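Local coordinates for protein viral CASP8 and FADD-like apoptosis regulator (Molluscum contagiosum virus subtype 1, PDB 2BBR) that inhibits death-receptor-induced apoptosis by interfering with caspase-8 recruitment and activation at the death-inducing signaling complex, and suppresses host NF-kappa-B activation, at residues 95-100 / 139-144; 30-35 / 47-52. All coordinates share one frame; numbering follows the deposited sequence.

Interaction 1. Residues 95-100 / 139-144; sequences RYRKLM and LVLALE. With AZI (azide ion), chain B.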
loop_
_atom_site.group_PDB
_atom_site.type_symbol
_atom_site.label_atom_id
_atom_site.label_comp_id
_atom_site.label_asym_id
_atom_site.label_seq_id
_atom_site.Cartn_x
_atom_site.Cartn_y
_atom_site.Cartn_z
ATOM N N ARG A 95 -6.071 -1.947 -5.268
ATOM C CA ARG A 95 -5.619 -3.285 -4.940
ATOM C C ARG A 95 -4.096 -3.344 -5.085
ATOM O O ARG A 95 -3.418 -4.006 -4.303
ATOM C CB ARG A 95 -6.296 -4.304 -5.858
ATOM C CG ARG A 95 -5.741 -5.716 -5.778
ATOM C CD ARG A 95 -5.731 -6.289 -4.374
ATOM N NE ARG A 95 -5.325 -7.691 -4.425
ATOM C CZ ARG A 95 -4.910 -8.396 -3.380
ATOM N NH1 ARG A 95 -4.842 -7.836 -2.182
ATOM N NH2 ARG A 95 -4.554 -9.664 -3.544
ATOM N N TYR A 96 -3.561 -2.635 -6.076
ATOM C CA TYR A 96 -2.117 -2.610 -6.289
ATOM C C TYR A 96 -1.369 -2.158 -5.035
ATOM O O TYR A 96 -0.475 -2.852 -4.550
ATOM C CB TYR A 96 -1.760 -1.678 -7.454
ATOM C CG TYR A 96 -0.280 -1.386 -7.577
ATOM C CD1 TYR A 96 0.634 -2.400 -7.857
ATOM C CD2 TYR A 96 0.206 -0.095 -7.393
ATOM C CE1 TYR A 96 1.996 -2.138 -7.947
ATOM C CE2 TYR A 96 1.567 0.179 -7.478
ATOM C CZ TYR A 96 2.456 -0.848 -7.756
ATOM O OH TYR A 96 3.804 -0.585 -7.843
ATOM N N ARG A 97 -1.736 -0.998 -4.502
ATOM C CA ARG A 97 -1.054 -0.471 -3.325
ATOM C C ARG A 97 -1.279 -1.325 -2.083
ATOM O O ARG A 97 -0.350 -1.576 -1.314
ATOM C CB ARG A 97 -1.508 0.967 -3.048
ATOM C CG ARG A 97 -1.251 1.962 -4.172
ATOM C CD ARG A 97 0.137 2.558 -4.105
ATOM N NE ARG A 97 0.426 3.365 -5.287
ATOM C CZ ARG A 97 1.636 3.482 -5.816
ATOM N NH1 ARG A 97 2.656 2.850 -5.250
ATOM N NH2 ARG A 97 1.814 4.184 -6.926
ATOM N N LYS A 98 -2.515 -1.758 -1.870
ATOM C CA LYS A 98 -2.810 -2.577 -0.702
ATOM C C LYS A 98 -2.059 -3.905 -0.760
ATOM O O LYS A 98 -1.517 -4.366 0.249
ATOM C CB LYS A 98 -4.318 -2.804 -0.588
ATOM C CG LYS A 98 -5.086 -1.537 -0.215
ATOM C CD LYS A 98 -6.584 -1.776 -0.105
ATOM C CE LYS A 98 -7.236 -1.920 -1.470
ATOM N NZ LYS A 98 -8.648 -2.374 -1.348
ATOM N N LEU A 99 -2.011 -4.514 -1.941
ATOM C CA LEU A 99 -1.306 -5.779 -2.109
ATOM C C LEU A 99 0.180 -5.629 -1.818
ATOM O O LEU A 99 0.777 -6.474 -1.153
ATOM C CB LEU A 99 -1.493 -6.314 -3.530
ATOM C CG LEU A 99 -0.722 -7.591 -3.888
ATOM C CD1 LEU A 99 -1.062 -8.711 -2.916
ATOM C CD2 LEU A 99 -1.066 -8.007 -5.307
ATOM N N MET A 100 0.784 -4.557 -2.319
ATOM C CA MET A 100 2.206 -4.347 -2.081
ATOM C C MET A 100 2.505 -4.216 -0.588
ATOM O O MET A 100 3.508 -4.741 -0.101
ATOM C CB MET A 100 2.706 -3.116 -2.838
ATOM C CG MET A 100 2.709 -3.284 -4.356
ATOM S SD MET A 100 3.668 -4.710 -4.951
ATOM C CE MET A 100 2.344 -5.774 -5.483
ATOM N N LEU A 139 11.172 -0.097 -1.818
ATOM C CA LEU A 139 11.721 -0.837 -2.952
ATOM C C LEU A 139 10.712 -0.749 -4.107
ATOM O O LEU A 139 11.091 -0.524 -5.259
ATOM C CB LEU A 139 11.949 -2.305 -2.576
ATOM C CG LEU A 139 12.269 -3.270 -3.722
ATOM C CD1 LEU A 139 13.528 -2.822 -4.449
ATOM C CD2 LEU A 139 12.440 -4.681 -3.170
ATOM N N VAL A 140 9.428 -0.919 -3.800
ATOM C CA VAL A 140 8.399 -0.835 -4.832
ATOM C C VAL A 140 8.411 0.543 -5.495
ATOM O O VAL A 140 8.391 0.646 -6.721
ATOM C CB VAL A 140 6.994 -1.130 -4.253
ATOM C CG1 VAL A 140 5.923 -0.906 -5.322
ATOM C CG2 VAL A 140 6.939 -2.562 -3.740
ATOM N N LEU A 141 8.463 1.602 -4.696
ATOM C CA LEU A 141 8.486 2.939 -5.273
ATOM C C LEU A 141 9.730 3.150 -6.130
ATOM O O LEU A 141 9.657 3.783 -7.184
ATOM C CB LEU A 141 8.406 4.003 -4.173
ATOM C CG LEU A 141 7.062 4.087 -3.440
ATOM C CD1 LEU A 141 7.139 5.166 -2.370
ATOM C CD2 LEU A 141 5.940 4.398 -4.421
ATOM N N ALA A 142 10.869 2.628 -5.686
ATOM C CA ALA A 142 12.102 2.771 -6.453
ATOM C C ALA A 142 11.951 2.098 -7.819
ATOM O O ALA A 142 12.376 2.643 -8.841
ATOM C CB ALA A 142 13.272 2.170 -5.690
ATOM N N LEU A 143 11.349 0.913 -7.837
ATOM C CA LEU A 143 11.130 0.200 -9.091
ATOM C C LEU A 143 10.143 0.969 -9.968
ATOM O O LEU A 143 10.317 1.050 -11.183
ATOM C CB LEU A 143 10.596 -1.210 -8.817
ATOM C CG LEU A 143 11.585 -2.192 -8.177
ATOM C CD1 LEU A 143 10.832 -3.396 -7.636
ATOM C CD2 LEU A 143 12.639 -2.616 -9.186
ATOM N N GLU A 144 9.109 1.535 -9.351
ATOM C CA GLU A 144 8.117 2.313 -10.087
ATOM C C GLU A 144 8.759 3.538 -10.720
ATOM O O GLU A 144 8.471 3.889 -11.863
ATOM C CB GLU A 144 7.026 2.834 -9.150
ATOM C CG GLU A 144 5.903 1.889 -8.811
ATOM C CD GLU A 144 4.851 2.568 -7.950
ATOM O OE1 GLU A 144 4.510 3.739 -8.238
ATOM O OE2 GLU A 144 4.369 1.931 -6.994
HETATM N N1 AZI B . -8.605 -5.279 0.018
HETATM N N2 AZI B . -7.545 -5.268 -0.483
HETATM N N3 AZI B . -6.496 -5.328 -0.986
#
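Tyr-96 and Arg-97 converge on the carboxylate of Glu-144 in a buried, largely polar helix-to-helix contact inside the second death effector domain, joining helix 95-104 to helix 136-145. The short segments run at 136° to each other with their axes 12.1 Å apart, so long side chains have to bridge the gap. Glu-144 OE2 takes two donors. The hydroxyl OH of Tyr-96 gives Glu-144 OE2 a hydrogen bond of 2.7 Å, arriving from above the carboxylate plane while OE2 itself lies at the edge of the ring, in its plane. Arg-97 NH1 also reaches Glu-144 OE2, at 2.6 Å, but this bond is bent and weak. The straighter half of the salt bridge runs from Arg-97 NH2 to Glu-144 OE1, 3.0 Å long with an N-H...O angle of 160°, and enters on the syn side. Tyr-96 also lays CE2 over the centre of the Arg-97 guanidinium, 3.6 Å above its plane, so ring and cation meet the acid from adjoining positions.

Death effector domains are six-helix bundles of the death-fold superfamily, and here the polar group adjoins an apolar patch. Val-140 meets Tyr-96 tip to tip, CG1 lying 3.3 Å from the phenolic OH. Val-140 CG2, which stands anti to the carbonyl carbon, faces Met-100 SD at 4.1 Å, the two side chains crossing at about a right angle. Leu-157 of helix 155-163 touches both Met-100 and Val-140, as does Phe-30 of helix 22-31, which comes from the first domain. Turned from helix 136-145, Arg-95 NH1 and, more weakly, Lys-98 NZ hydrogen-bond an azide ion probably derived from the crystallisation liquor; Lys-98 NZ is also in salt bridges with Glu-62 and the terminal carboxylate (OXT) of His-195, a residue of the C-terminal histidine tag.

Interaction 2. Residues 30-35 / 47-52; sequences FLCHDA and CSLSQQ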
loop_
_atom_site.group_PDB
_atom_site.type_symbol
_atom_site.label_atom_id
_atom_site.label_comp_id
_atom_site.label_asym_id
_atom_site.label_seq_id
_atom_site.Cartn_x
_atom_site.Cartn_y
_atom_site.Cartn_z
ATOM N N PHE A 30 2.667 5.338 1.580
ATOM C CA PHE A 30 2.744 4.577 0.337
ATOM C C PHE A 30 1.338 4.368 -0.232
ATOM O O PHE A 30 1.108 4.537 -1.430
ATOM C CB PHE A 30 3.413 3.226 0.595
ATOM C CG PHE A 30 3.384 2.298 -0.584
ATOM C CD1 PHE A 30 4.341 2.382 -1.593
ATOM C CD2 PHE A 30 2.392 1.334 -0.689
ATOM C CE1 PHE A 30 4.305 1.510 -2.691
ATOM C CE2 PHE A 30 2.348 0.467 -1.775
ATOM C CZ PHE A 30 3.305 0.552 -2.778
ATOM N N LEU A 31 0.392 4.010 0.632
ATOM C CA LEU A 31 -0.984 3.798 0.188
ATOM C C LEU A 31 -1.567 5.060 -0.441
ATOM O O LEU A 31 -2.418 4.985 -1.334
ATOM C CB LEU A 31 -1.869 3.369 1.365
ATOM C CG LEU A 31 -1.694 1.949 1.907
ATOM C CD1 LEU A 31 -2.609 1.754 3.106
ATOM C CD2 LEU A 31 -2.011 0.927 0.817
ATOM N N CYS A 32 -1.103 6.216 0.029
ATOM C CA CYS A 32 -1.575 7.508 -0.464
ATOM C C CYS A 32 -0.686 8.091 -1.554
ATOM O O CYS A 32 -0.864 9.243 -1.941
ATOM C CB CYS A 32 -1.637 8.519 0.685
ATOM S SG CYS A 32 -2.743 8.086 2.033
ATOM N N HIS A 33 0.254 7.299 -2.059
ATOM C CA HIS A 33 1.194 7.781 -3.066
ATOM C C HIS A 33 0.592 8.437 -4.308
ATOM O O HIS A 33 1.078 9.478 -4.751
ATOM C CB HIS A 33 2.121 6.644 -3.496
ATOM C CG HIS A 33 3.280 7.092 -4.333
ATOM N ND1 HIS A 33 4.342 7.803 -3.819
ATOM C CD2 HIS A 33 3.531 6.942 -5.655
ATOM C CE1 HIS A 33 5.198 8.074 -4.790
ATOM N NE2 HIS A 33 4.728 7.562 -5.914
ATOM N N ASP A 34 -0.450 7.838 -4.874
ATOM C CA ASP A 34 -1.076 8.385 -6.075
ATOM C C ASP A 34 -1.962 9.594 -5.800
ATOM O O ASP A 34 -1.953 10.566 -6.557
ATOM C CB ASP A 34 -1.918 7.318 -6.770
ATOM C CG ASP A 34 -1.133 6.066 -7.076
ATOM O OD1 ASP A 34 -0.072 6.175 -7.728
ATOM O OD2 ASP A 34 -1.577 4.975 -6.666
ATOM N N ALA A 35 -2.730 9.534 -4.718
ATOM C CA ALA A 35 -3.644 10.617 -4.373
ATOM C C ALA A 35 -2.985 11.819 -3.704
ATOM O O ALA A 35 -3.390 12.960 -3.937
ATOM C CB ALA A 35 -4.760 10.080 -3.487
ATOM N N CYS A 47 -4.515 15.473 4.947
ATOM C CA CYS A 47 -5.045 16.779 4.580
ATOM C C CYS A 47 -5.329 16.802 3.083
ATOM O O CYS A 47 -6.353 17.319 2.643
ATOM C CB CYS A 47 -4.049 17.882 4.943
ATOM S SG CYS A 47 -3.761 18.072 6.725
ATOM N N SER A 48 -4.417 16.232 2.303
ATOM C CA SER A 48 -4.589 16.185 0.861
ATOM C C SER A 48 -5.826 15.364 0.502
ATOM O O SER A 48 -6.606 15.751 -0.367
ATOM C CB SER A 48 -3.355 15.575 0.199
ATOM O OG SER A 48 -3.502 15.576 -1.208
ATOM N N LEU A 49 -6.006 14.227 1.170
ATOM C CA LEU A 49 -7.167 13.389 0.904
ATOM C C LEU A 49 -8.444 14.118 1.305
ATOM O O LEU A 49 -9.462 14.012 0.630
ATOM C CB LEU A 49 -7.064 12.061 1.658
ATOM C CG LEU A 49 -5.948 11.109 1.218
ATOM C CD1 LEU A 49 -6.036 9.830 2.035
ATOM C CD2 LEU A 49 -6.074 10.796 -0.266
ATOM N N SER A 50 -8.385 14.865 2.404
ATOM C CA SER A 50 -9.545 15.617 2.873
ATOM C C SER A 50 -9.958 16.652 1.827
ATOM O O SER A 50 -11.141 16.829 1.543
ATOM C CB SER A 50 -9.218 16.319 4.193
ATOM O OG SER A 50 -8.861 15.381 5.192
ATOM N N GLN A 51 -8.968 17.324 1.251
ATOM C CA GLN A 51 -9.202 18.342 0.229
ATOM C C GLN A 51 -9.938 17.771 -0.975
ATOM O O GLN A 51 -10.718 18.464 -1.632
ATOM C CB GLN A 51 -7.872 18.920 -0.247
ATOM C CG GLN A 51 -7.149 19.778 0.766
ATOM C CD GLN A 51 -5.692 19.965 0.406
ATOM O OE1 GLN A 51 -5.340 20.053 -0.770
ATOM N NE2 GLN A 51 -4.835 20.034 1.417
ATOM N N GLN A 52 -9.675 16.502 -1.261
ATOM C CA GLN A 52 -10.275 15.816 -2.398
ATOM C C GLN A 52 -11.515 15.021 -2.011
ATOM O O GLN A 52 -12.145 14.397 -2.862
ATOM C CB GLN A 52 -9.245 14.868 -3.019
ATOM C CG GLN A 52 -8.016 15.563 -3.581
ATOM C CD GLN A 52 -6.903 14.592 -3.914
ATOM O OE1 GLN A 52 -6.017 14.340 -3.096
ATOM N NE2 GLN A 52 -6.948 14.031 -5.115
#
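Apolar contact carries this meeting: Leu-49 pushes its two methyls against Cys-32 and Ala-35, one branch for each. Leu-49 CD1 lies 3.7 Å from the sulfur SG of Cys-32, and Leu-49 CD2 is 3.6 Å from CB of Ala-35. The CA-CB bond of Leu-49 does not aim at the opposite segment. Its chain instead leans across at the next bond, where chi1 of -67° sets CG anti to the carbonyl carbon and on the side of residues 30-35; the two methyls beyond it do the touching. Cys-32 and Ala-35 both point their CB atoms at residues 47-52, and the nearest pair of CA atoms is that of Ala-35 and Leu-49, 6.9 Å apart.

Both segments belong to the first death effector domain, whose helices pack as a bundle of the death fold. The contact joins the C-terminal end of helix 22-31, and the turn that follows it, to the last turns of helix 42-51. Cys-32 is where the chain leaves helical backbone angles (phi -95°, psi 10°), and this change of course carries the backbone round to bring Ala-35 up beside Leu-49. Met-63 of helix 57-66 touches both Cys-32 and Leu-49, and Phe-92 also packs on Leu-49.

The polar part is slighter and sits where the contact is less buried. The carbonyl oxygen of Ala-35 is approached by the hydroxyl OG of Ser-48 at 3.8 Å, a loose contact. The end of the Gln-52 side chain also lies near that oxygen, reached by a chain that runs extended beyond CG.

How the interactions relate
Interaction 2 lies in the first death effector domain and interaction 1 in the second, with their centres about 16 Å apart, yet they meet directly across the junction of the two domains. Arg-97 is the joint: besides its acid in interaction 1, its NH2 forms a salt bridge with Asp-34 OD1 of segment 30-35 at 2.9 Å, and its guanidinium makes a cation-pi contact with Phe-30, NH1 lying 3.3 Å from CE1. His-33 CD2 approaches Arg-97 NH2 at 3.5 Å. One cation thus answers carboxylates from both domains. The azide pocket, which Leu-88 completes, involves interaction 1 and not interaction 2.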